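Local coordinates for protein 5,10-methylenetetrahydromethanopterin reductase (Methanopyrus kandleri, PDB 1EZW) that catalyses the reversible, coenzyme F420-dependent reduction of methylene-tetrahydromethanopterin to methyl-tetrahydromethanopterin, a step of methanogenesis from carbon dioxide, at residues 231-245 / 295-307. Residues are numbered along the deposited sequence; the frame is centred on the assembly and turned at random. Where two conformers were deposited one is given.
Sequences CFSIDKDEDKAIEAT and IEAFSIAGDPDTV
Glu238 reaches the start of helix 304-316 with one carboxylate oxygen. Glu238 OE2 takes the N-H of Asp303 on its anti lone pair (3.0 Å, 167°). Glu238 OE2 also accepts a very short bond from Thr306 OG1 (2.5 Å). Glu238 CG lies anti to the backbone N (chi1 -180°), and the extended chain passes over Gly302, where a CB would clash with OE2. Asp303 OD2 lies 3.2 Å from Glu238 OE2, two acceptors that probably repel. Asp303 is the N-cap of this helix, its OD2 accepting from Thr306 N. An alanine in place of Glu238 would probably leave Asp303 N and Thr306 OG1 without their shared acceptor.

Strands 232-234 and 300-302 pair in parallel. Ser233 N gives to Ile300 O (2.9 Å), and Ser233 O accepts from Gly302 N (3.0 Å). On the Ala301 face, Thr245 CG2 presses tightly on Ala301 CB (3.5 Å). On the other face, Val307 lies crosswise to Phe232 and Ile234.

The pair adds to the eight strands of the TIM barrel and lies in sequence between 225-229 and 321-324. Helix 238-254 packs on its Ala301 face. Helix 304-316 lies on the other, beside helix 332-342, which Phe232, Ile234 and Pro304 touch.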
ATOM      1  N   CYS A 231       6.966 -25.175  16.566  1.00 23.13           N
ATOM      2  CA  CYS A 231       8.337 -24.891  16.166  1.00 23.09           C
ATOM      3  C   CYS A 231       8.301 -25.769  14.903  1.00 23.84           C
ATOM      4  O   CYS A 231       8.092 -26.996  14.986  1.00 23.35           O
ATOM      5  CB  CYS A 231       9.340 -25.434  17.167  1.00 24.87           C
ATOM      6  SG  CYS A 231      10.990 -25.445  16.497  1.00 27.10           S
ATOM      7  N   PHE A 232       8.506 -25.179  13.725  1.00 21.07           N
ATOM      8  CA  PHE A 232       8.319 -25.950  12.503  1.00 21.85           C
ATOM      9  C   PHE A 232       9.512 -25.805  11.590  1.00 22.65           C
ATOM     10  O   PHE A 232      10.052 -24.693  11.449  1.00 23.48           O
ATOM     11  CB  PHE A 232       7.060 -25.386  11.816  1.00 21.12           C
ATOM     12  CG  PHE A 232       6.530 -26.195  10.694  1.00 20.99           C
ATOM     13  CD1 PHE A 232       5.418 -27.008  10.886  1.00 20.48           C
ATOM     14  CD2 PHE A 232       7.051 -26.054   9.416  1.00 20.91           C
ATOM     15  CE1 PHE A 232       4.818 -27.669   9.804  1.00 22.15           C
ATOM     16  CE2 PHE A 232       6.465 -26.714   8.326  1.00 21.29           C
ATOM     17  CZ  PHE A 232       5.358 -27.510   8.515  1.00 22.39           C
ATOM     18  N   SER A 233       9.934 -26.905  10.963  1.00 22.28           N
ATOM     19  CA  SER A 233      11.069 -26.789  10.038  1.00 24.21           C
ATOM     20  C   SER A 233      10.960 -27.807   8.923  1.00 23.67           C
ATOM     21  O   SER A 233      10.983 -29.024   9.177  1.00 24.61           O
ATOM     22  CB  SER A 233      12.401 -26.941  10.773  1.00 25.00           C
ATOM     23  OG  SER A 233      13.486 -26.523   9.920  1.00 26.15           O
ATOM     24  N   ILE A 234      10.845 -27.321   7.690  1.00 22.10           N
ATOM     25  CA  ILE A 234      10.688 -28.207   6.558  1.00 23.32           C
ATOM     26  C   ILE A 234      11.685 -27.884   5.447  1.00 26.12           C
ATOM     27  O   ILE A 234      11.969 -26.719   5.156  1.00 24.79           O
ATOM     28  CB  ILE A 234       9.229 -28.151   6.035  1.00 21.61           C
ATOM     29  CG1 ILE A 234       8.955 -29.315   5.077  1.00 22.77           C
ATOM     30  CG2 ILE A 234       8.960 -26.755   5.348  1.00 20.83           C
ATOM     31  CD1 ILE A 234       7.533 -29.368   4.544  1.00 21.70           C
ATOM     32  N   ASP A 235      12.224 -28.942   4.836  1.00 26.86           N
ATOM     33  CA  ASP A 235      13.198 -28.782   3.753  1.00 27.60           C
ATOM     34  C   ASP A 235      13.205 -30.098   2.982  1.00 30.27           C
ATOM     35  O   ASP A 235      12.860 -31.138   3.547  1.00 29.70           O
ATOM     36  CB  ASP A 235      14.577 -28.507   4.366  1.00 28.87           C
ATOM     37  CG  ASP A 235      15.621 -28.085   3.328  1.00 31.89           C
ATOM     38  OD1 ASP A 235      16.108 -28.945   2.553  1.00 30.88           O
ATOM     39  OD2 ASP A 235      15.945 -26.866   3.301  1.00 32.42           O
ATOM     40  N   LYS A 236      13.555 -30.069   1.703  1.00 31.20           N
ATOM     41  CA  LYS A 236      13.600 -31.322   0.951  1.00 34.11           C
ATOM     42  C   LYS A 236      14.704 -32.216   1.541  1.00 33.75           C
ATOM     43  O   LYS A 236      14.689 -33.426   1.357  1.00 34.82           O
ATOM     44  CB  LYS A 236      13.845 -31.045  -0.538  1.00 35.94           C
ATOM     45  CG  LYS A 236      15.099 -30.244  -0.804  1.00 40.84           C
ATOM     46  CD  LYS A 236      15.218 -29.861  -2.290  1.00 44.15           C
ATOM     47  CE  LYS A 236      16.561 -29.195  -2.581  1.00 45.57           C
ATOM     48  NZ  LYS A 236      16.772 -28.016  -1.686  1.00 48.19           N
ATOM     49  N   ASP A 237      15.654 -31.611   2.248  1.00 33.12           N
ATOM     50  CA  ASP A 237      16.743 -32.331   2.902  1.00 34.62           C
ATOM     51  C   ASP A 237      16.363 -32.408   4.390  1.00 33.90           C
ATOM     52  O   ASP A 237      16.531 -31.445   5.145  1.00 33.63           O
ATOM     53  CB  ASP A 237      18.063 -31.561   2.767  1.00 37.60           C
ATOM     54  CG  ASP A 237      19.237 -32.258   3.466  1.00 39.84           C
ATOM     55  OD1 ASP A 237      19.036 -32.858   4.531  1.00 39.05           O
ATOM     56  OD2 ASP A 237      20.380 -32.159   2.967  1.00 43.52           O
ATOM     57  N   GLU A 238      15.857 -33.561   4.809  1.00 33.79           N
ATOM     58  CA  GLU A 238      15.440 -33.730   6.194  1.00 32.70           C
ATOM     59  C   GLU A 238      16.478 -33.322   7.227  1.00 33.16           C
ATOM     60  O   GLU A 238      16.155 -32.718   8.249  1.00 32.74           O
ATOM     61  CB  GLU A 238      14.981 -35.185   6.437  1.00 32.22           C
ATOM     62  CG  GLU A 238      14.526 -35.413   7.859  1.00 34.26           C
ATOM     63  CD  GLU A 238      13.470 -36.480   7.952  1.00 35.24           C
ATOM     64  OE1 GLU A 238      13.752 -37.553   8.544  1.00 36.76           O
ATOM     65  OE2 GLU A 238      12.362 -36.258   7.422  1.00 31.72           O
ATOM     66  N   ASP A 239      17.741 -33.655   6.985  1.00 33.72           N
ATOM     67  CA  ASP A 239      18.768 -33.291   7.945  1.00 35.15           C
ATOM     68  C   ASP A 239      18.906 -31.802   8.129  1.00 34.04           C
ATOM     69  O   ASP A 239      19.085 -31.325   9.243  1.00 35.46           O
ATOM     70  CB  ASP A 239      20.103 -33.885   7.513  1.00 38.77           C
ATOM     71  CG  ASP A 239      20.142 -35.362   7.708  1.00 42.06           C
ATOM     72  OD1 ASP A 239      19.955 -35.778   8.866  1.00 43.90           O
ATOM     73  OD2 ASP A 239      20.355 -36.097   6.719  1.00 47.10           O
ATOM     74  N   LYS A 240      18.824 -31.074   7.028  1.00 34.13           N
ATOM     75  CA  LYS A 240      18.925 -29.619   7.067  1.00 34.10           C
ATOM     76  C   LYS A 240      17.723 -29.033   7.832  1.00 32.99           C
ATOM     77  O   LYS A 240      17.875 -28.112   8.634  1.00 31.70           O
ATOM     78  CB  LYS A 240      18.986 -29.067   5.639  1.00 36.27           C
ATOM     79  CG  LYS A 240      20.383 -29.132   5.008  1.00 39.19           C
ATOM     80  CD  LYS A 240      20.431 -28.464   3.622  1.00 41.57           C
ATOM     81  CE  LYS A 240      19.811 -27.049   3.626  1.00 43.70           C
ATOM     82  NZ  LYS A 240      20.309 -26.095   4.685  1.00 44.78           N
ATOM     83  N   ALA A 241      16.539 -29.591   7.596  1.00 31.50           N
ATOM     84  CA  ALA A 241      15.340 -29.115   8.305  1.00 31.13           C
ATOM     85  C   ALA A 241      15.531 -29.311   9.812  1.00 30.82           C
ATOM     86  O   ALA A 241      15.326 -28.395  10.610  1.00 30.32           O
ATOM     87  CB  ALA A 241      14.101 -29.884   7.827  1.00 29.07           C
ATOM     88  N   ILE A 242      15.962 -30.511  10.211  1.00 31.70           N
ATOM     89  CA  ILE A 242      16.142 -30.799  11.627  1.00 31.42           C
ATOM     90  C   ILE A 242      17.171 -29.891  12.287  1.00 31.85           C
ATOM     91  O   ILE A 242      16.989 -29.416  13.403  1.00 31.74           O
ATOM     92  CB  ILE A 242      16.554 -32.286  11.835  1.00 33.24           C
ATOM     93  CG1 ILE A 242      15.393 -33.197  11.421  1.00 34.09           C
ATOM     94  CG2 ILE A 242      17.024 -32.507  13.286  1.00 34.95           C
ATOM     95  CD1 ILE A 242      15.780 -34.661  11.179  1.00 37.38           C
ATOM     96  N   GLU A 243      18.265 -29.641  11.581  1.00 33.00           N
ATOM     97  CA  GLU A 243      19.317 -28.811  12.128  1.00 33.75           C
ATOM     98  C   GLU A 243      18.816 -27.409  12.445  1.00 32.75           C
ATOM     99  O   GLU A 243      19.181 -26.823  13.465  1.00 32.35           O
ATOM    100  CB  GLU A 243      20.474 -28.732  11.127  1.00 36.62           C
ATOM    101  CG  GLU A 243      21.719 -28.037  11.680  1.00 39.76           C
ATOM    102  CD  GLU A 243      22.262 -28.742  12.905  1.00 42.06           C
ATOM    103  OE1 GLU A 243      22.303 -29.994  12.883  1.00 44.19           O
ATOM    104  OE2 GLU A 243      22.658 -28.052  13.874  1.00 43.45           O
ATOM    105  N   ALA A 244      17.981 -26.869  11.561  1.00 32.72           N
ATOM    106  CA  ALA A 244      17.446 -25.517  11.732  1.00 32.13           C
ATOM    107  C   ALA A 244      16.604 -25.354  12.995  1.00 32.43           C
ATOM    108  O   ALA A 244      16.447 -24.250  13.523  1.00 31.00           O
ATOM    109  CB  ALA A 244      16.635 -25.135  10.491  1.00 31.45           C
ATOM    110  N   THR A 245      16.044 -26.451  13.497  1.00 31.97           N
ATOM    111  CA  THR A 245      15.231 -26.348  14.695  1.00 32.75           C
ATOM    112  C   THR A 245      16.023 -26.206  15.991  1.00 33.20           C
ATOM    113  O   THR A 245      15.509 -25.666  16.960  1.00 33.43           O
ATOM    114  CB  THR A 245      14.334 -27.597  14.946  1.00 32.21           C
ATOM    115  OG1 THR A 245      15.172 -28.709  15.275  1.00 33.32           O
ATOM    116  CG2 THR A 245      13.512 -27.956  13.746  1.00 30.66           C
ATOM    117  N   ILE A 295      13.902 -32.818  19.801  1.00 31.98           N
ATOM    118  CA  ILE A 295      13.418 -32.376  18.501  1.00 31.55           C
ATOM    119  C   ILE A 295      12.054 -33.002  18.214  1.00 30.61           C
ATOM    120  O   ILE A 295      11.150 -32.339  17.705  1.00 30.49           O
ATOM    121  CB  ILE A 295      14.454 -32.713  17.411  1.00 31.33           C
ATOM    122  CG1 ILE A 295      15.683 -31.813  17.632  1.00 31.73           C
ATOM    123  CG2 ILE A 295      13.845 -32.575  16.009  1.00 31.98           C
ATOM    124  CD1 ILE A 295      16.859 -32.135  16.740  1.00 33.66           C
ATOM    125  N   GLU A 296      11.879 -34.279  18.555  0.70 29.66           N
ATOM    126  CA  GLU A 296      10.598 -34.953  18.331  0.70 28.99           C
ATOM    127  C   GLU A 296       9.527 -34.388  19.271  0.70 27.93           C
ATOM    128  O   GLU A 296       8.351 -34.279  18.924  0.70 27.14           O
ATOM    129  CB  GLU A 296      10.775 -36.463  18.584  0.70 29.40           C
ATOM    130  CG  GLU A 296       9.579 -37.372  18.314  0.70 29.60           C
ATOM    131  CD  GLU A 296       8.418 -37.165  19.261  0.70 30.23           C
ATOM    132  OE1 GLU A 296       8.634 -36.803  20.441  0.70 30.57           O
ATOM    133  OE2 GLU A 296       7.277 -37.395  18.820  0.70 30.34           O
ATOM    134  N   ALA A 297       9.931 -34.023  20.472  1.00 27.88           N
ATOM    135  CA  ALA A 297       8.972 -33.514  21.413  1.00 27.93           C
ATOM    136  C   ALA A 297       8.527 -32.079  21.149  1.00 27.68           C
ATOM    137  O   ALA A 297       7.344 -31.749  21.304  1.00 25.91           O
ATOM    138  CB  ALA A 297       9.553 -33.590  22.814  1.00 29.01           C
ATOM    139  N   PHE A 298       9.479 -31.253  20.729  1.00 27.84           N
ATOM    140  CA  PHE A 298       9.191 -29.831  20.630  1.00 28.28           C
ATOM    141  C   PHE A 298       9.179 -29.160  19.276  1.00 28.11           C
ATOM    142  O   PHE A 298       9.220 -27.933  19.212  1.00 29.10           O
ATOM    143  CB  PHE A 298      10.157 -29.099  21.569  1.00 28.94           C
ATOM    144  CG  PHE A 298      10.111 -29.618  23.002  1.00 31.56           C
ATOM    145  CD1 PHE A 298      11.247 -30.172  23.605  1.00 31.75           C
ATOM    146  CD2 PHE A 298       8.922 -29.588  23.719  1.00 31.52           C
ATOM    147  CE1 PHE A 298      11.178 -30.695  24.907  1.00 31.78           C
ATOM    148  CE2 PHE A 298       8.840 -30.107  25.018  1.00 33.60           C
ATOM    149  CZ  PHE A 298       9.978 -30.662  25.610  1.00 31.57           C
ATOM    150  N   SER A 299       9.096 -29.936  18.211  1.00 27.17           N
ATOM    151  CA  SER A 299       9.060 -29.341  16.872  1.00 25.93           C
ATOM    152  C   SER A 299       8.458 -30.350  15.919  1.00 26.45           C
ATOM    153  O   SER A 299       8.301 -31.553  16.257  1.00 25.16           O
ATOM    154  CB  SER A 299      10.474 -28.997  16.377  1.00 26.52           C
ATOM    155  OG  SER A 299      11.178 -30.158  15.912  1.00 26.61           O
ATOM    156  N   ILE A 300       8.086 -29.849  14.748  1.00 24.30           N
ATOM    157  CA  ILE A 300       7.614 -30.674  13.650  1.00 24.88           C
ATOM    158  C   ILE A 300       8.715 -30.374  12.645  1.00 26.15           C
ATOM    159  O   ILE A 300       8.770 -29.284  12.055  1.00 24.35           O
ATOM    160  CB  ILE A 300       6.266 -30.220  13.097  1.00 26.79           C
ATOM    161  CG1 ILE A 300       5.160 -30.484  14.114  1.00 27.93           C
ATOM    162  CG2 ILE A 300       5.931 -30.986  11.826  1.00 24.91           C
ATOM    163  CD1 ILE A 300       3.827 -29.973  13.611  1.00 28.45           C
ATOM    164  N   ALA A 301       9.618 -31.332  12.452  1.00 25.20           N
ATOM    165  CA  ALA A 301      10.732 -31.110  11.540  1.00 24.70           C
ATOM    166  C   ALA A 301      11.070 -32.270  10.600  1.00 26.98           C
ATOM    167  O   ALA A 301      10.970 -33.447  10.976  1.00 27.28           O
ATOM    168  CB  ALA A 301      11.982 -30.729  12.354  1.00 24.96           C
ATOM    169  N   GLY A 302      11.486 -31.934   9.381  1.00 25.24           N
ATOM    170  CA  GLY A 302      11.867 -32.971   8.426  1.00 25.99           C
ATOM    171  C   GLY A 302      11.486 -32.676   7.000  1.00 27.57           C
ATOM    172  O   GLY A 302      11.206 -31.518   6.684  1.00 24.65           O
ATOM    173  N   ASP A 303      11.489 -33.689   6.128  1.00 26.76           N
ATOM    174  CA  ASP A 303      11.089 -33.467   4.744  1.00 26.91           C
ATOM    175  C   ASP A 303       9.579 -33.523   4.691  1.00 26.69           C
ATOM    176  O   ASP A 303       8.929 -33.832   5.698  1.00 26.42           O
ATOM    177  CB  ASP A 303      11.787 -34.456   3.760  1.00 26.39           C
ATOM    178  CG  ASP A 303      11.548 -35.934   4.088  1.00 30.47           C
ATOM    179  OD1 ASP A 303      12.379 -36.761   3.633  1.00 30.70           O
ATOM    180  OD2 ASP A 303      10.561 -36.293   4.745  1.00 26.13           O
ATOM    181  N   PRO A 304       8.978 -33.184   3.546  1.00 26.47           N
ATOM    182  CA  PRO A 304       7.523 -33.209   3.435  1.00 25.46           C
ATOM    183  C   PRO A 304       6.856 -34.501   3.904  1.00 28.37           C
ATOM    184  O   PRO A 304       5.795 -34.476   4.530  1.00 25.99           O
ATOM    185  CB  PRO A 304       7.296 -32.892   1.958  1.00 27.49           C
ATOM    186  CG  PRO A 304       8.413 -31.962   1.684  1.00 27.31           C
ATOM    187  CD  PRO A 304       9.569 -32.704   2.287  1.00 28.01           C
ATOM    188  N   ASP A 305       7.468 -35.639   3.617  1.00 27.09           N
ATOM    189  CA  ASP A 305       6.834 -36.870   4.066  1.00 28.35           C
ATOM    190  C   ASP A 305       6.731 -36.999   5.576  1.00 25.31           C
ATOM    191  O   ASP A 305       5.685 -37.379   6.098  1.00 27.50           O
ATOM    192  CB  ASP A 305       7.568 -38.069   3.494  1.00 32.42           C
ATOM    193  CG  ASP A 305       6.739 -38.757   2.490  1.00 39.10           C
ATOM    194  OD1 ASP A 305       6.500 -38.140   1.421  1.00 41.54           O
ATOM    195  OD2 ASP A 305       6.280 -39.887   2.795  1.00 43.75           O
ATOM    196  N   THR A 306       7.812 -36.673   6.254  1.00 23.44           N
ATOM    197  CA  THR A 306       7.888 -36.708   7.703  1.00 23.95           C
ATOM    198  C   THR A 306       6.918 -35.707   8.302  1.00 24.58           C
ATOM    199  O   THR A 306       6.206 -35.998   9.267  1.00 23.70           O
ATOM    200  CB  THR A 306       9.299 -36.379   8.145  1.00 24.23           C
ATOM    201  OG1 THR A 306      10.170 -37.406   7.650  1.00 26.16           O
ATOM    202  CG2 THR A 306       9.431 -36.339   9.651  1.00 24.30           C
ATOM    203  N   VAL A 307       6.912 -34.511   7.725  1.00 23.88           N
ATOM    204  CA  VAL A 307       6.011 -33.472   8.226  1.00 24.32           C
ATOM    205  C   VAL A 307       4.557 -33.857   8.081  1.00 23.27           C
ATOM    206  O   VAL A 307       3.764 -33.629   9.001  1.00 24.19           O
ATOM    207  CB  VAL A 307       6.285 -32.111   7.499  1.00 24.66           C
ATOM    208  CG1 VAL A 307       5.163 -31.099   7.783  1.00 25.35           C
ATOM    209  CG2 VAL A 307       7.590 -31.586   7.990  1.00 23.12           C
TER
HETATM  210  O   HOH W   1      15.139 -35.785   3.149  1.00 44.69           O
HETATM  211  O   HOH W   2      12.369 -39.657   7.265  1.00 33.96           O